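PDB 6CXT: butyryl-CoA dehydrogenase from Marinomonas mediterranea, which belongs by name and family to the acyl-CoA dehydrogenases and binds flavin-adenine dinucleotide. Local coordinates for residues 284-298 with 322-336. Numbering follows the deposited sequence. Where two conformers were deposited one is given.
Sequences RIADMGVRLESARLM and AISEAFVQSGIDSIR. With FAD (flavin-adenine dinucleotide), chain D.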
# COMPACT_ATOMS: atom_id res chain seq x y z
N ARG B 284 -1.79 13.64 -0.31
CA ARG B 284 -0.41 13.05 -0.04
C ARG B 284 0.31 13.66 1.26
O ARG B 284 0.74 13.02 2.23
CB ARG B 284 0.50 13.26 -1.26
CG ARG B 284 1.86 12.59 -1.18
CD ARG B 284 2.56 12.50 -2.54
NE ARG B 284 1.95 11.62 -3.53
CZ ARG B 284 1.91 10.27 -3.47
NH1 ARG B 284 2.45 9.60 -2.51
NH2 ARG B 284 1.30 9.58 -4.43
N ILE B 285 0.19 15.00 1.28
CA ILE B 285 0.71 15.69 2.48
C ILE B 285 -0.08 15.36 3.74
O ILE B 285 0.51 15.20 4.85
CB ILE B 285 0.82 17.23 2.23
CG1 ILE B 285 1.83 17.44 1.10
CG2 ILE B 285 1.31 17.99 3.48
CD1 ILE B 285 1.89 18.90 0.58
N ALA B 286 -1.40 15.24 3.60
CA ALA B 286 -2.22 14.87 4.75
C ALA B 286 -1.73 13.51 5.33
O ALA B 286 -1.58 13.35 6.52
CB ALA B 286 -3.68 14.75 4.35
N ASP B 287 -1.45 12.57 4.44
CA ASP B 287 -0.97 11.25 4.90
C ASP B 287 0.42 11.33 5.49
O ASP B 287 0.71 10.56 6.41
CB ASP B 287 -0.99 10.24 3.75
CG ASP B 287 -2.39 9.77 3.37
OD1 ASP B 287 -3.36 9.88 4.17
OD2 ASP B 287 -2.54 9.33 2.18
N MET B 288 1.29 12.23 5.02
CA MET B 288 2.57 12.44 5.73
C MET B 288 2.28 12.92 7.15
O MET B 288 2.94 12.49 8.12
CB MET B 288 3.42 13.50 4.99
CG MET B 288 3.88 13.09 3.60
SD MET B 288 4.66 14.48 2.70
CE MET B 288 6.14 14.66 3.69
N GLY B 289 1.30 13.81 7.30
CA GLY B 289 0.98 14.33 8.66
C GLY B 289 0.43 13.21 9.55
O GLY B 289 0.77 13.09 10.74
N VAL B 290 -0.43 12.38 8.97
CA VAL B 290 -1.01 11.25 9.71
C VAL B 290 0.11 10.27 10.19
O VAL B 290 0.19 9.91 11.39
CB VAL B 290 -2.05 10.50 8.87
CG1 VAL B 290 -2.54 9.22 9.62
CG2 VAL B 290 -3.24 11.45 8.53
N ARG B 291 0.92 9.84 9.24
CA ARG B 291 1.97 8.88 9.57
C ARG B 291 2.97 9.46 10.58
O ARG B 291 3.45 8.73 11.44
CB ARG B 291 2.68 8.42 8.28
CG ARG B 291 1.76 7.52 7.42
CD ARG B 291 2.60 6.93 6.25
NE ARG B 291 3.40 7.99 5.55
CZ ARG B 291 3.11 8.54 4.36
NH1 ARG B 291 2.01 8.19 3.71
NH2 ARG B 291 3.93 9.49 3.86
N LEU B 292 3.21 10.78 10.52
CA LEU B 292 4.08 11.41 11.47
C LEU B 292 3.47 11.49 12.88
O LEU B 292 4.14 11.18 13.88
CB LEU B 292 4.47 12.81 10.96
CG LEU B 292 5.33 13.64 11.93
CD1 LEU B 292 6.62 12.87 12.32
CD2 LEU B 292 5.72 14.94 11.22
N GLU B 293 2.20 11.91 12.98
CA GLU B 293 1.56 11.92 14.32
C GLU B 293 1.61 10.53 14.94
O GLU B 293 1.95 10.37 16.12
CB GLU B 293 0.11 12.45 14.30
CG GLU B 293 -0.42 12.62 15.73
CD GLU B 293 -1.95 12.75 15.81
OE1 GLU B 293 -2.62 11.72 16.01
OE2 GLU B 293 -2.47 13.88 15.64
N SER B 294 1.26 9.54 14.13
CA SER B 294 1.30 8.17 14.54
C SER B 294 2.71 7.75 15.04
O SER B 294 2.83 7.23 16.16
CB SER B 294 0.93 7.31 13.34
OG SER B 294 1.14 5.92 13.65
N ALA B 295 3.75 7.99 14.22
CA ALA B 295 5.13 7.53 14.57
C ALA B 295 5.60 8.23 15.86
O ALA B 295 6.22 7.58 16.74
CB ALA B 295 6.08 7.81 13.41
N ARG B 296 5.29 9.53 15.99
CA ARG B 296 5.67 10.33 17.17
C ARG B 296 5.00 9.79 18.43
O ARG B 296 5.64 9.67 19.48
CB ARG B 296 5.33 11.82 16.96
CG ARG B 296 5.68 12.66 18.16
CD ARG B 296 5.37 14.13 17.96
NE ARG B 296 6.21 14.74 16.94
CZ ARG B 296 5.74 15.31 15.84
NH1 ARG B 296 4.43 15.34 15.58
NH2 ARG B 296 6.58 15.91 15.01
N LEU B 297 3.70 9.52 18.37
CA LEU B 297 2.99 8.95 19.52
C LEU B 297 3.57 7.57 19.90
O LEU B 297 3.61 7.23 21.07
CB LEU B 297 1.49 8.78 19.19
CG LEU B 297 0.75 10.18 19.13
CD1 LEU B 297 -0.68 10.06 18.58
CD2 LEU B 297 0.70 10.85 20.52
N MET B 298 3.88 6.74 18.89
CA MET B 298 4.47 5.43 19.13
C MET B 298 5.81 5.54 19.81
O MET B 298 6.09 4.72 20.67
CB MET B 298 4.57 4.63 17.81
CG MET B 298 3.14 4.35 17.38
SD MET B 298 3.14 3.49 15.80
CE MET B 298 3.64 1.85 16.30
N ALA B 322 7.64 1.66 12.74
CA ALA B 322 6.72 2.69 12.23
C ALA B 322 7.53 3.93 11.84
O ALA B 322 7.23 4.54 10.80
CB ALA B 322 5.68 3.03 13.28
N ILE B 323 8.50 4.34 12.68
CA ILE B 323 9.28 5.55 12.39
C ILE B 323 10.08 5.37 11.10
O ILE B 323 10.08 6.26 10.21
CB ILE B 323 10.25 5.91 13.57
CG1 ILE B 323 9.41 6.39 14.77
CG2 ILE B 323 11.26 7.02 13.15
CD1 ILE B 323 10.21 6.44 16.08
N SER B 324 10.79 4.24 11.00
CA SER B 324 11.71 4.06 9.90
C SER B 324 10.88 3.90 8.59
O SER B 324 11.23 4.49 7.55
CB SER B 324 12.63 2.84 10.14
OG SER B 324 11.82 1.65 10.29
N GLU B 325 9.77 3.17 8.66
CA GLU B 325 8.90 3.03 7.47
C GLU B 325 8.25 4.37 7.06
O GLU B 325 8.18 4.70 5.85
CB GLU B 325 7.86 1.89 7.59
CG GLU B 325 8.56 0.50 7.73
CD GLU B 325 9.27 0.03 6.47
OE1 GLU B 325 9.10 0.62 5.36
OE2 GLU B 325 10.02 -1.01 6.53
N ALA B 326 7.79 5.12 8.06
CA ALA B 326 7.21 6.44 7.76
C ALA B 326 8.28 7.36 7.13
O ALA B 326 7.98 8.14 6.24
CB ALA B 326 6.59 7.07 9.01
N PHE B 327 9.54 7.22 7.57
CA PHE B 327 10.60 8.06 7.13
C PHE B 327 10.92 7.77 5.66
O PHE B 327 11.14 8.68 4.88
CB PHE B 327 11.83 7.96 8.09
CG PHE B 327 12.96 8.92 7.80
CD1 PHE B 327 12.74 10.20 7.23
CD2 PHE B 327 14.27 8.59 8.22
CE1 PHE B 327 13.81 11.11 7.03
CE2 PHE B 327 15.31 9.47 8.00
CZ PHE B 327 15.09 10.73 7.40
N VAL B 328 10.89 6.50 5.26
CA VAL B 328 11.08 6.16 3.84
C VAL B 328 9.92 6.80 3.01
O VAL B 328 10.16 7.41 1.96
CB VAL B 328 11.08 4.60 3.65
CG1 VAL B 328 10.93 4.20 2.17
CG2 VAL B 328 12.41 4.01 4.19
N GLN B 329 8.70 6.68 3.48
CA GLN B 329 7.56 7.23 2.73
C GLN B 329 7.67 8.76 2.66
O GLN B 329 7.37 9.35 1.63
CB GLN B 329 6.25 6.80 3.37
CG GLN B 329 6.02 5.28 3.37
CD GLN B 329 4.81 4.89 4.17
OE1 GLN B 329 4.87 4.78 5.41
NE2 GLN B 329 3.70 4.66 3.49
N SER B 330 8.08 9.37 3.77
CA SER B 330 8.27 10.82 3.84
C SER B 330 9.32 11.30 2.80
O SER B 330 9.11 12.27 2.06
CB SER B 330 8.73 11.21 5.26
OG SER B 330 8.87 12.66 5.33
N GLY B 331 10.47 10.58 2.73
CA GLY B 331 11.51 10.90 1.76
C GLY B 331 10.97 10.80 0.32
O GLY B 331 11.28 11.66 -0.52
N ILE B 332 10.23 9.75 0.01
CA ILE B 332 9.70 9.61 -1.33
C ILE B 332 8.64 10.72 -1.60
O ILE B 332 8.67 11.40 -2.63
CB ILE B 332 9.07 8.23 -1.53
CG1 ILE B 332 10.19 7.13 -1.49
CG2 ILE B 332 8.27 8.16 -2.85
CD1 ILE B 332 9.56 5.76 -1.19
N ASP B 333 7.74 10.89 -0.66
CA ASP B 333 6.63 11.86 -0.88
C ASP B 333 7.16 13.34 -0.99
O ASP B 333 6.66 14.14 -1.82
CB ASP B 333 5.61 11.74 0.26
CG ASP B 333 4.71 10.53 0.09
OD1 ASP B 333 4.62 10.00 -1.00
OD2 ASP B 333 4.00 10.19 1.03
N SER B 334 8.17 13.69 -0.20
CA SER B 334 8.82 15.01 -0.30
C SER B 334 9.37 15.24 -1.71
O SER B 334 9.23 16.33 -2.28
CB SER B 334 9.94 15.14 0.72
OG SER B 334 9.37 15.18 2.01
N ILE B 335 10.01 14.21 -2.30
CA ILE B 335 10.45 14.36 -3.68
C ILE B 335 9.25 14.54 -4.61
O ILE B 335 9.27 15.45 -5.46
CB ILE B 335 11.37 13.16 -4.11
CG1 ILE B 335 12.70 13.27 -3.35
CG2 ILE B 335 11.60 13.14 -5.60
CD1 ILE B 335 13.56 11.97 -3.49
N ARG B 336 8.25 13.72 -4.48
CA ARG B 336 7.09 13.85 -5.31
C ARG B 336 6.47 15.27 -5.27
O ARG B 336 6.15 15.81 -6.26
CB ARG B 336 6.05 12.82 -4.93
CG ARG B 336 6.41 11.37 -5.18
CD ARG B 336 5.20 10.54 -4.88
NE ARG B 336 5.36 9.11 -4.83
CZ ARG B 336 5.35 8.30 -5.86
NH1 ARG B 336 5.31 8.77 -7.07
NH2 ARG B 336 5.43 7.02 -5.68
PA FAD D . 5.51 20.72 -10.51
O1A FAD D . 4.79 20.68 -11.84
O2A FAD D . 5.81 21.99 -9.73
O5B FAD D . 4.77 19.64 -9.54
C5B FAD D . 5.06 19.55 -8.12
C4B FAD D . 4.01 18.56 -7.57
O4B FAD D . 2.68 19.05 -7.84
C3B FAD D . 4.14 17.19 -8.23
O3B FAD D . 3.78 16.26 -7.20
C2B FAD D . 3.01 17.21 -9.27
O2B FAD D . 2.56 15.90 -9.69
C1B FAD D . 1.93 18.07 -8.55
N9A FAD D . 1.01 18.63 -9.56
C8A FAD D . 1.26 19.62 -10.46
N7A FAD D . 0.18 19.77 -11.31
C5A FAD D . -0.76 18.86 -10.95
C6A FAD D . -2.13 18.47 -11.39
N6A FAD D . -2.75 19.08 -12.46
N1A FAD D . -2.74 17.45 -10.71
C2A FAD D . -2.15 16.79 -9.65
N3A FAD D . -0.92 17.12 -9.20
C4A FAD D . -0.20 18.11 -9.80
N1 FAD D . 11.92 18.79 -18.81
C2 FAD D . 12.23 19.08 -20.13
O2 FAD D . 11.58 20.03 -20.65
N3 FAD D . 13.19 18.43 -20.85
C4 FAD D . 13.95 17.47 -20.28
O4 FAD D . 14.81 16.90 -20.94
C4X FAD D . 13.69 17.10 -18.84
N5 FAD D . 14.42 16.18 -18.18
C5X FAD D . 14.22 15.89 -16.86
C6 FAD D . 15.05 14.91 -16.26
C7 FAD D . 14.88 14.62 -14.89
C7M FAD D . 15.79 13.60 -14.24
C8 FAD D . 13.86 15.31 -14.09
C8M FAD D . 13.66 14.99 -12.65
C9 FAD D . 13.01 16.27 -14.70
C9A FAD D . 13.17 16.57 -16.07
N10 FAD D . 12.37 17.55 -16.73
C10 FAD D . 12.62 17.83 -18.12
C1' FAD D . 11.33 18.29 -16.02
C2' FAD D . 10.12 17.36 -15.77
O2' FAD D . 9.38 17.05 -16.96
C3' FAD D . 9.28 17.97 -14.66
O3' FAD D . 10.08 17.91 -13.46
C4' FAD D . 7.85 17.42 -14.45
O4' FAD D . 7.01 17.76 -15.60
C5' FAD D . 7.21 18.01 -13.18
O5' FAD D . 7.35 19.43 -13.24
P FAD D . 7.92 20.19 -11.99
O1P FAD D . 7.91 21.70 -12.26
O2P FAD D . 9.25 19.65 -11.52
O3P FAD D . 6.90 19.95 -10.77
O HOH W 1 1.61 10.38 1.54
O HOH W 2 5.65 9.46 6.15
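Asp333 is gripped from two sides by arginines of the facing helix. Its OD1 takes a bent bond, 2.7 Å long, from NH1 of Arg284 in the conformer given, which comes from above the carboxylate plane; its OD2 is reached on the anti side, somewhat out of that plane, by NH2 of Arg291 at 2.9 Å and 153°. A bend at chi3 (-48°) folds Arg291 back over its own helix, where one guanidinium face lies on Asp287 O and the other meets CB of Gln329. The side chain thus sits as a knob among Ala326, Gln329, Ser330 and Asp333. One water ties Arg291 NH1 and Asp333 OD2 to Arg284 O, and a second links Arg291 NE to Ala326 O. CD of Arg336 covers a face of the Arg284 guanidinium, while NH2 of Arg336 forms a salt bridge with Glu325 of a neighbouring subunit.

The arginines and Gln329 on this watered side are partly exposed, though Asp333 is buried; the tighter packing is apolar. Met288 rests CE against OG of Ser330, itself hydrogen-bonded to Asp257. CA atoms come closest at Ala295 and Ile323, where Ala295 CB packs 3.9 Å from Ile323 CG1.

At the other end the carbonyl O of Arg336 accepts a 2.6 Å bond from O3B of flavin-adenine dinucleotide. Such near-antiparallel packing, here at 157°, is characteristic of the C-terminal helical bundle of acyl-CoA dehydrogenases.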